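Local structure of chitooligosaccharide oxidase (Gibberella zeae, 6Y0R) at residues K388-D400 and E459-A471. The protein oxidises the C1 hydroxyl of chitooligosaccharides to lactones with its bicovalently bound FAD, passing the electrons to molecular oxygen to give hydrogen peroxide. Numbering follows the deposited sequence.
Sequences KPKPSDTAYVHRD and EMYWGSNVAKLEA
Asn465 reaches into the curl of residues 391-395, where its amide nitrogen donates to two backbone carbonyls. Asn465 ND2 lies 3.0 Å from Pro391 O, with a nearly straight N-H...O angle of 165°. The second bond runs from Asn465 ND2 to Ala395 O, also 3.0 Å. Both acceptors sit close to the amide plane, which fits one N-H serving each and fixes the rotation of the amide. The two carbonyls are met differently: the donor is tilted moderately from the carbonyl plane of Pro391 but stands well above the carbonyl plane of Ala395. At the other end, His398 NE2 donates to Met460 O over 2.9 Å; the oxygen lies in the ring plane, but the N-H...O angle of 133° is bent. A water joins Val397 N to Tyr461 O.

These bonds tie the loop between strands 371-378 and 403-411 of the seven-stranded antiparallel sheet to the break between helices 454-462 and 466-476, within the berberine-like C-terminal region. Gly463, with positive phi, is the first residue to leave helical geometry there.

Van der Waals contact occupies the middle: Val397 CB rests against the backbone, 3.4 Å from Trp462 O. Val397 CG1, turned between its own backbone N and carbonyl carbon (chi1 79°), also meets Trp462 O and lies above one face of the neighbouring His398 ring, offset toward its rim. Beyond Asn465, Ala395 CB makes an apolar contact with Leu469 CD2 at 3.9 Å; helix 203-212 packs on this leucine through Trp207 and Ala212.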
loop_
_atom_site.group_PDB
_atom_site.type_symbol
_atom_site.label_atom_id
_atom_site.label_comp_id
_atom_site.label_asym_id
_atom_site.label_seq_id
_atom_site.Cartn_x
_atom_site.Cartn_y
_atom_site.Cartn_z
ATOM N N LYS A 388 14.643 8.008 -6.004
ATOM C CA LYS A 388 16.009 8.467 -5.616
ATOM C C LYS A 388 16.845 7.300 -5.091
ATOM O O LYS A 388 17.962 7.051 -5.583
ATOM C CB LYS A 388 15.953 9.632 -4.635
ATOM C CG LYS A 388 17.325 10.119 -4.231
ATOM C CD LYS A 388 17.242 11.385 -3.419
ATOM C CE LYS A 388 18.534 11.688 -2.670
ATOM N NZ LYS A 388 18.772 10.783 -1.528
ATOM N N PRO A 389 16.376 6.490 -4.120
ATOM C CA PRO A 389 17.130 5.310 -3.695
ATOM C C PRO A 389 17.380 4.367 -4.870
ATOM O O PRO A 389 16.567 4.284 -5.745
ATOM C CB PRO A 389 16.269 4.658 -2.601
ATOM C CG PRO A 389 15.363 5.773 -2.140
ATOM C CD PRO A 389 15.101 6.579 -3.386
ATOM N N LYS A 390 18.485 3.620 -4.840
ATOM C CA LYS A 390 18.679 2.524 -5.804
ATOM C C LYS A 390 17.740 1.388 -5.420
ATOM O O LYS A 390 17.383 1.262 -4.280
ATOM C CB LYS A 390 20.093 1.993 -5.753
ATOM C CG LYS A 390 21.112 2.918 -6.370
ATOM C CD LYS A 390 22.492 2.272 -6.294
ATOM C CE LYS A 390 23.516 3.052 -7.095
ATOM N NZ LYS A 390 24.765 2.267 -7.244
ATOM N N PRO A 391 17.387 0.515 -6.373
ATOM C CA PRO A 391 16.563 -0.651 -6.074
ATOM C C PRO A 391 17.029 -1.500 -4.886
ATOM O O PRO A 391 16.183 -2.017 -4.128
ATOM C CB PRO A 391 16.627 -1.440 -7.390
ATOM C CG PRO A 391 16.791 -0.362 -8.470
ATOM C CD PRO A 391 17.664 0.674 -7.817
ATOM N N SER A 392 18.339 -1.621 -4.650
ATOM C CA SER A 392 18.877 -2.484 -3.584
ATOM C C SER A 392 18.967 -1.759 -2.241
ATOM O O SER A 392 19.312 -2.393 -1.265
ATOM C CB SER A 392 20.237 -3.044 -4.019
ATOM O OG SER A 392 21.110 -1.968 -4.274
ATOM N N ASP A 393 18.670 -0.450 -2.154
ATOM C CA ASP A 393 18.844 0.308 -0.885
ATOM C C ASP A 393 17.839 -0.108 0.205
ATOM O O ASP A 393 18.125 0.007 1.409
ATOM C CB ASP A 393 18.778 1.805 -1.156
ATOM C CG ASP A 393 19.991 2.398 -1.840
ATOM O OD1 ASP A 393 21.051 1.715 -1.909
ATOM O OD2 ASP A 393 19.864 3.548 -2.318
ATOM N N THR A 394 16.630 -0.551 -0.176
ATOM C CA THR A 394 15.614 -1.090 0.748
ATOM C C THR A 394 15.060 -2.350 0.070
ATOM O O THR A 394 15.360 -2.545 -1.106
ATOM C CB THR A 394 14.470 -0.100 0.999
ATOM O OG1 THR A 394 13.791 0.180 -0.225
ATOM C CG2 THR A 394 14.943 1.203 1.625
ATOM N N ALA A 395 14.258 -3.129 0.777
ATOM C CA ALA A 395 13.576 -4.291 0.152
ATOM C C ALA A 395 12.637 -3.814 -0.963
ATOM O O ALA A 395 12.373 -4.589 -1.893
ATOM C CB ALA A 395 12.844 -5.062 1.210
ATOM N N TYR A 396 12.158 -2.564 -0.944
ATOM C CA TYR A 396 11.276 -2.007 -2.000
ATOM C C TYR A 396 12.104 -1.829 -3.282
ATOM O O TYR A 396 13.033 -0.965 -3.363
ATOM C CB TYR A 396 10.651 -0.682 -1.557
ATOM C CG TYR A 396 9.663 -0.146 -2.547
ATOM C CD1 TYR A 396 10.059 0.628 -3.623
ATOM C CD2 TYR A 396 8.325 -0.459 -2.413
ATOM C CE1 TYR A 396 9.144 1.097 -4.545
ATOM C CE2 TYR A 396 7.399 -0.007 -3.332
ATOM C CZ TYR A 396 7.809 0.774 -4.398
ATOM O OH TYR A 396 6.889 1.244 -5.295
ATOM N N VAL A 397 11.823 -2.634 -4.291
ATOM C CA VAL A 397 12.730 -2.742 -5.452
ATOM C C VAL A 397 12.393 -1.736 -6.555
ATOM O O VAL A 397 13.288 -1.440 -7.356
ATOM C CB VAL A 397 12.754 -4.184 -5.965
ATOM C CG1 VAL A 397 11.540 -4.507 -6.815
ATOM C CG2 VAL A 397 14.039 -4.472 -6.739
ATOM N N HIS A 398 11.153 -1.265 -6.679
ATOM C CA HIS A 398 10.657 -0.581 -7.899
ATOM C C HIS A 398 11.057 0.902 -7.869
ATOM O O HIS A 398 10.178 1.793 -7.889
ATOM C CB HIS A 398 9.151 -0.829 -8.065
ATOM C CG HIS A 398 8.810 -2.269 -8.232
ATOM N ND1 HIS A 398 9.428 -3.079 -9.182
ATOM C CD2 HIS A 398 7.862 -3.037 -7.627
ATOM C CE1 HIS A 398 8.911 -4.302 -9.064
ATOM N NE2 HIS A 398 7.972 -4.299 -8.141
ATOM N N ARG A 399 12.357 1.145 -7.794
ATOM C CA ARG A 399 12.926 2.521 -7.741
ATOM C C ARG A 399 13.297 3.011 -9.145
ATOM O O ARG A 399 13.593 4.237 -9.310
ATOM C CB ARG A 399 14.188 2.466 -6.886
ATOM C CG ARG A 399 13.974 1.980 -5.466
ATOM C CD ARG A 399 13.125 2.920 -4.624
ATOM N NE ARG A 399 13.124 2.604 -3.207
ATOM C CZ ARG A 399 12.532 3.305 -2.278
ATOM N NH1 ARG A 399 12.642 2.931 -1.020
ATOM N NH2 ARG A 399 11.908 4.423 -2.620
ATOM N N ASP A 400 13.368 2.085 -10.094
ATOM C CA ASP A 400 13.833 2.306 -11.477
ATOM C C ASP A 400 12.633 2.550 -12.405
ATOM O O ASP A 400 12.816 3.049 -13.526
ATOM C CB ASP A 400 14.703 1.096 -11.863
ATOM C CG ASP A 400 14.008 -0.292 -11.827
ATOM O OD1 ASP A 400 13.103 -0.591 -10.949
ATOM O OD2 ASP A 400 14.393 -1.140 -12.697
ATOM N N GLU A 459 8.735 -12.646 -7.411
ATOM C CA GLU A 459 9.588 -11.921 -8.365
ATOM C C GLU A 459 8.925 -10.602 -8.789
ATOM O O GLU A 459 9.656 -9.598 -8.977
ATOM C CB GLU A 459 9.926 -12.857 -9.539
ATOM C CG GLU A 459 10.542 -12.133 -10.703
ATOM C CD GLU A 459 9.537 -11.797 -11.808
ATOM O OE1 GLU A 459 8.903 -12.762 -12.392
ATOM O OE2 GLU A 459 9.368 -10.588 -12.096
ATOM N N MET A 460 7.602 -10.577 -9.010
ATOM C CA MET A 460 6.899 -9.329 -9.408
ATOM C C MET A 460 7.047 -8.280 -8.286
ATOM O O MET A 460 7.294 -7.081 -8.582
ATOM C CB MET A 460 5.419 -9.582 -9.645
ATOM C CG MET A 460 5.100 -10.463 -10.800
ATOM S SD MET A 460 5.241 -9.526 -12.291
ATOM C CE MET A 460 4.751 -10.813 -13.457
ATOM N N TYR A 461 6.872 -8.706 -7.032
ATOM C CA TYR A 461 6.853 -7.720 -5.921
ATOM C C TYR A 461 8.257 -7.229 -5.557
ATOM O O TYR A 461 8.366 -6.017 -5.256
ATOM C CB TYR A 461 6.178 -8.275 -4.676
ATOM C CG TYR A 461 4.734 -8.688 -4.836
ATOM C CD1 TYR A 461 3.875 -7.990 -5.661
ATOM C CD2 TYR A 461 4.275 -9.845 -4.231
ATOM C CE1 TYR A 461 2.552 -8.380 -5.822
ATOM C CE2 TYR A 461 2.954 -10.238 -4.362
ATOM C CZ TYR A 461 2.097 -9.512 -5.170
ATOM O OH TYR A 461 0.798 -9.914 -5.385
ATOM N N TRP A 462 9.267 -8.101 -5.574
ATOM C CA TRP A 462 10.603 -7.775 -4.994
ATOM C C TRP A 462 11.741 -7.917 -6.018
ATOM O O TRP A 462 12.861 -7.536 -5.668
ATOM C CB TRP A 462 10.846 -8.558 -3.711
ATOM C CG TRP A 462 9.852 -8.222 -2.636
ATOM C CD1 TRP A 462 9.710 -7.013 -2.000
ATOM C CD2 TRP A 462 8.780 -9.048 -2.169
ATOM N NE1 TRP A 462 8.664 -7.083 -1.117
ATOM C CE2 TRP A 462 8.048 -8.304 -1.225
ATOM C CE3 TRP A 462 8.387 -10.362 -2.431
ATOM C CZ2 TRP A 462 6.981 -8.840 -0.520
ATOM C CZ3 TRP A 462 7.277 -10.872 -1.786
ATOM C CH2 TRP A 462 6.587 -10.118 -0.843
ATOM N N GLY A 463 11.489 -8.448 -7.227
ATOM C CA GLY A 463 12.485 -8.446 -8.311
ATOM C C GLY A 463 13.842 -8.936 -7.854
ATOM O O GLY A 463 13.972 -10.000 -7.183
ATOM N N SER A 464 14.871 -8.150 -8.168
ATOM C CA SER A 464 16.282 -8.487 -7.924
ATOM C C SER A 464 16.621 -8.520 -6.430
ATOM O O SER A 464 17.728 -8.964 -6.083
ATOM C CB SER A 464 17.152 -7.518 -8.692
ATOM O OG SER A 464 16.875 -6.189 -8.304
ATOM N N ASN A 465 15.713 -8.098 -5.534
ATOM C CA ASN A 465 15.932 -8.159 -4.075
ATOM C C ASN A 465 15.552 -9.526 -3.499
ATOM O O ASN A 465 15.779 -9.749 -2.331
ATOM C CB ASN A 465 15.150 -7.042 -3.364
ATOM C CG ASN A 465 15.837 -5.702 -3.498
ATOM O OD1 ASN A 465 17.030 -5.642 -3.831
ATOM N ND2 ASN A 465 15.077 -4.625 -3.294
ATOM N N VAL A 466 14.966 -10.427 -4.281
ATOM C CA VAL A 466 14.481 -11.711 -3.708
ATOM C C VAL A 466 15.650 -12.477 -3.043
ATOM O O VAL A 466 15.478 -12.999 -1.933
ATOM C CB VAL A 466 13.717 -12.557 -4.748
ATOM C CG1 VAL A 466 13.496 -13.971 -4.241
ATOM C CG2 VAL A 466 12.369 -11.952 -5.109
ATOM N N ALA A 467 16.805 -12.602 -3.699
ATOM C CA ALA A 467 17.907 -13.421 -3.167
ATOM C C ALA A 467 18.341 -12.947 -1.777
ATOM O O ALA A 467 18.437 -13.782 -0.846
ATOM C CB ALA A 467 19.070 -13.411 -4.154
ATOM N N LYS A 468 18.546 -11.639 -1.602
ATOM C CA LYS A 468 18.922 -11.058 -0.292
ATOM C C LYS A 468 17.776 -11.231 0.710
ATOM O O LYS A 468 18.037 -11.576 1.864
ATOM C CB LYS A 468 19.363 -9.598 -0.456
ATOM C CG LYS A 468 19.803 -8.948 0.842
ATOM C CD LYS A 468 20.536 -7.643 0.681
ATOM C CE LYS A 468 20.828 -6.987 2.014
ATOM N NZ LYS A 468 21.420 -5.651 1.789
ATOM N N LEU A 469 16.512 -11.052 0.289
ATOM C CA LEU A 469 15.363 -11.273 1.203
ATOM C C LEU A 469 15.329 -12.728 1.691
ATOM O O LEU A 469 15.037 -12.955 2.880
ATOM C CB LEU A 469 14.050 -10.905 0.501
ATOM C CG LEU A 469 13.758 -9.413 0.434
ATOM C CD1 LEU A 469 12.701 -9.140 -0.621
ATOM C CD2 LEU A 469 13.341 -8.902 1.812
ATOM N N GLU A 470 15.657 -13.696 0.834
ATOM C CA GLU A 470 15.672 -15.125 1.269
ATOM C C GLU A 470 16.744 -15.357 2.335
ATOM O O GLU A 470 16.502 -16.151 3.243
ATOM C CB GLU A 470 15.899 -16.033 0.064
ATOM C CG GLU A 470 14.743 -15.997 -0.913
ATOM C CD GLU A 470 14.949 -16.781 -2.189
ATOM O OE1 GLU A 470 16.119 -16.969 -2.577
ATOM O OE2 GLU A 470 13.958 -17.130 -2.820
ATOM N N ALA A 471 17.867 -14.669 2.231
ATOM C CA ALA A 471 18.945 -14.788 3.237
ATOM C C ALA A 471 18.500 -14.145 4.559
ATOM O O ALA A 471 18.724 -14.723 5.655
ATOM C CB ALA A 471 20.202 -14.196 2.687
HETATM O O HOH W 1 9.272 -4.030 -3.788
#